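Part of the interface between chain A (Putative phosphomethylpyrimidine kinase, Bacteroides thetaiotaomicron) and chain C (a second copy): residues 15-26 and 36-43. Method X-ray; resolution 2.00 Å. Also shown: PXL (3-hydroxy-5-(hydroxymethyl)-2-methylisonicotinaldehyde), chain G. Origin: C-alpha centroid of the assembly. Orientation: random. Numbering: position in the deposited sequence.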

# COMPACT_ATOMS: atom_id res chain seq x y z
N ASP A 15 11.43 -19.90 23.51
CA ASP A 15 12.71 -19.38 23.87
C ASP A 15 13.08 -18.04 23.18
O ASP A 15 12.47 -17.61 22.19
CB ASP A 15 13.75 -20.44 23.60
CG ASP A 15 13.99 -20.62 22.13
OD1 ASP A 15 13.28 -21.49 21.51
OD2 ASP A 15 14.80 -19.82 21.57
N LEU A 16 14.08 -17.36 23.76
CA LEU A 16 14.70 -16.18 23.17
C LEU A 16 16.10 -16.56 22.76
O LEU A 16 16.94 -16.85 23.62
CB LEU A 16 14.75 -15.02 24.15
CG LEU A 16 15.19 -13.63 23.58
CD1 LEU A 16 14.09 -13.02 22.68
CD2 LEU A 16 15.54 -12.65 24.66
N SER A 17 16.31 -16.57 21.44
CA SER A 17 17.56 -16.83 20.83
C SER A 17 18.12 -15.58 20.13
O SER A 17 17.47 -14.97 19.31
CB SER A 17 17.44 -17.95 19.79
OG SER A 17 17.39 -19.21 20.39
N GLY A 18 19.38 -15.26 20.42
CA GLY A 18 20.05 -14.13 19.84
C GLY A 18 20.20 -14.16 18.33
O GLY A 18 19.88 -13.18 17.68
N MSE A 19 20.79 -15.21 17.78
CA MSE A 19 21.02 -15.31 16.34
C MSE A 19 20.24 -16.52 15.83
O MSE A 19 19.84 -17.39 16.58
CB MSE A 19 22.52 -15.39 16.04
CG MSE A 19 23.14 -14.01 15.70
SE MSE A 19 22.47 -13.68 13.87
CE MSE A 19 23.36 -15.17 12.88
N GLY A 20 19.97 -16.51 14.54
CA GLY A 20 19.08 -17.43 13.93
C GLY A 20 17.71 -16.83 13.98
O GLY A 20 17.41 -15.96 14.81
N ARG A 21 16.83 -17.29 13.13
CA ARG A 21 15.48 -16.80 13.17
C ARG A 21 14.56 -17.93 13.62
O ARG A 21 13.99 -18.64 12.81
CB ARG A 21 15.09 -16.23 11.82
CG ARG A 21 15.91 -15.02 11.42
CD ARG A 21 15.42 -14.58 10.07
NE ARG A 21 15.87 -13.26 9.66
CZ ARG A 21 17.00 -12.98 9.04
NH1 ARG A 21 17.90 -13.91 8.78
NH2 ARG A 21 17.24 -11.71 8.66
N VAL A 22 14.44 -18.07 14.95
CA VAL A 22 13.62 -19.09 15.56
C VAL A 22 12.82 -18.42 16.67
O VAL A 22 13.09 -17.29 17.06
CB VAL A 22 14.46 -20.23 16.19
CG1 VAL A 22 15.19 -21.04 15.08
CG2 VAL A 22 15.44 -19.69 17.29
N SER A 23 11.82 -19.12 17.13
CA SER A 23 11.20 -18.86 18.43
C SER A 23 10.76 -17.37 18.60
O SER A 23 10.14 -16.80 17.68
CB SER A 23 12.09 -19.38 19.55
OG SER A 23 13.39 -18.79 19.55
N LEU A 24 11.01 -16.73 19.74
CA LEU A 24 10.45 -15.39 19.96
C LEU A 24 10.86 -14.32 18.90
O LEU A 24 10.07 -13.41 18.58
CB LEU A 24 10.77 -14.84 21.38
CG LEU A 24 10.02 -15.58 22.49
CD1 LEU A 24 10.60 -15.09 23.88
CD2 LEU A 24 8.52 -15.41 22.40
N THR A 25 12.06 -14.42 18.35
CA THR A 25 12.53 -13.43 17.40
C THR A 25 11.85 -13.63 16.05
O THR A 25 12.03 -12.80 15.16
CB THR A 25 14.05 -13.42 17.24
OG1 THR A 25 14.52 -14.73 16.88
CG2 THR A 25 14.72 -12.98 18.51
N VAL A 26 11.02 -14.68 15.91
CA VAL A 26 10.17 -14.86 14.73
C VAL A 26 8.71 -14.54 15.11
O VAL A 26 8.00 -13.85 14.37
CB VAL A 26 10.40 -16.32 14.23
CG1 VAL A 26 9.28 -16.83 13.40
CG2 VAL A 26 11.77 -16.39 13.46
N PHE C 36 15.16 -4.46 9.57
CA PHE C 36 16.41 -4.85 10.26
C PHE C 36 16.16 -6.10 11.12
O PHE C 36 15.08 -6.21 11.73
CB PHE C 36 16.90 -3.68 11.13
CG PHE C 36 17.13 -2.42 10.36
CD1 PHE C 36 18.16 -2.36 9.44
CD2 PHE C 36 16.26 -1.35 10.47
CE1 PHE C 36 18.33 -1.24 8.66
CE2 PHE C 36 16.41 -0.26 9.70
CZ PHE C 36 17.46 -0.18 8.79
N GLN C 37 17.12 -7.02 11.12
CA GLN C 37 17.11 -8.16 11.98
C GLN C 37 17.59 -7.70 13.31
O GLN C 37 18.69 -7.10 13.41
CB GLN C 37 18.00 -9.29 11.50
CG GLN C 37 18.09 -10.40 12.54
CD GLN C 37 18.79 -11.65 12.03
OE1 GLN C 37 19.54 -11.63 11.06
NE2 GLN C 37 18.56 -12.76 12.74
N VAL C 38 16.80 -7.98 14.33
CA VAL C 38 17.16 -7.66 15.71
C VAL C 38 17.62 -8.93 16.43
O VAL C 38 16.93 -9.93 16.43
CB VAL C 38 15.99 -7.05 16.44
CG1 VAL C 38 16.29 -6.84 17.95
CG2 VAL C 38 15.54 -5.75 15.73
N CYS C 39 18.80 -8.84 17.02
CA CYS C 39 19.48 -9.95 17.67
C CYS C 39 19.59 -9.58 19.09
O CYS C 39 20.42 -8.74 19.46
CB CYS C 39 20.86 -10.15 17.05
SG CYS C 39 20.79 -10.61 15.30
N PRO C 40 18.72 -10.15 19.94
CA PRO C 40 18.67 -9.67 21.30
C PRO C 40 19.83 -10.17 22.15
O PRO C 40 20.23 -11.31 21.99
CB PRO C 40 17.34 -10.23 21.80
CG PRO C 40 17.04 -11.35 20.93
CD PRO C 40 17.52 -10.92 19.59
N LEU C 41 20.37 -9.30 23.01
CA LEU C 41 21.31 -9.65 24.08
C LEU C 41 20.55 -9.29 25.33
O LEU C 41 20.62 -8.16 25.78
CB LEU C 41 22.62 -8.85 23.99
CG LEU C 41 23.68 -9.08 25.07
CD1 LEU C 41 24.09 -10.57 25.15
CD2 LEU C 41 24.92 -8.20 24.79
N PRO C 42 19.71 -10.21 25.83
CA PRO C 42 18.81 -9.76 26.87
C PRO C 42 19.47 -9.42 28.20
O PRO C 42 20.36 -10.13 28.63
CB PRO C 42 17.86 -10.94 27.02
CG PRO C 42 18.68 -12.14 26.63
CD PRO C 42 19.56 -11.65 25.53
N THR C 43 19.00 -8.39 28.87
CA THR C 43 19.66 -7.90 30.08
C THR C 43 19.03 -8.42 31.37
O THR C 43 19.71 -8.53 32.39
CB THR C 43 19.72 -6.38 30.08
OG1 THR C 43 18.40 -5.86 30.01
CG2 THR C 43 20.58 -5.85 28.86
OP4 PXL G . 11.30 -24.01 16.74
C5A PXL G . 12.62 -24.32 16.32
C5 PXL G . 13.60 -23.92 17.42
C6 PXL G . 13.32 -23.06 18.47
N1 PXL G . 14.22 -22.78 19.41
C2 PXL G . 15.49 -23.23 19.46
C3 PXL G . 15.92 -24.13 18.39
C4 PXL G . 14.91 -24.49 17.36
C4A PXL G . 15.19 -25.33 16.20
O4A PXL G . 16.36 -25.50 16.02
O3 PXL G . 17.13 -24.70 18.31
C2A PXL G . 16.35 -22.72 20.61
O HOH W 1 19.67 -15.35 11.74
O HOH W 2 20.18 -10.48 8.78

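The two stretches come from two copies of the same protein and bury 445 Å² between them. No direct hydrogen bond crosses the contact. It rests on apolar packing, backbone proximity and two bridging waters. The backbones come near each other at Gly A18 and Cys C39, whose CA atoms are 4.7 Å apart. Chain C runs past this point as a strand, while chain A turns a corner at Gly A18.

Phe C36 makes no contact, and its CA-to-CB bond points away from chain A. The CA-to-CB bond of Gln C37 points toward chain A; chi1 and chi2 are both t. Its amide makes both water-mediated links. Gln C37 OE1 lies 3.3 Å from Arg A21 NH2, over one face of the guanidinium. The angle is too poor for a hydrogen bond. Water 2 joins the two groups instead: it donates to Gln C37 OE1 at 2.6 Å and accepts from Arg A21 NH2 at 3.2 Å. At the other end of the amide, Gln C37 NE2 donates to water 1 at 3.0 Å. The same water accepts a weak hydrogen bond from Gly A20 N, also at 3.0 Å.

The CA-to-CB bond of Val C38 points sideways, and the residue contributes little. Its O atom is 4.3 Å from Thr A25 CG2.

Cys C39 sits against the corner of chain A. Its CA is 3.3 Å from Gly A18 O, a CA-H...O contact, and its CB is 3.2 Å from the same oxygen. Its SG packs on the selenium of selenomethionine Met A19, with SG to SE at 3.8 Å. This is an apolar contact between two large, polarizable atoms.

The CA-to-CB bond of Pro C40 points toward chain A, and its ring meets several groups. Pro C40 CG is 3.8 Å from Leu A16 CD1, and Pro C40 CD is 3.6 Å from Thr A25 CG2. The hydroxyl of Thr A25 is used within its own chain, where OG1 donates to Val A22 O at 2.9 Å. Pro C40 O is 3.6 Å from Gly A18 CA. An ideal CB on Gly A18 would lie 3.3 Å from Pro C40 O, tight but not a clear clash. Pro C40 O is buried here without a hydrogen-bond partner in the model.

The CA-to-CB bond of Leu C41 points away. That of Pro C42 points back toward chain A, and Pro C42 CB is 3.7 Å from Leu A16 CD2. Leu A16 thus packs against both prolines. Thr C43 lies out of reach.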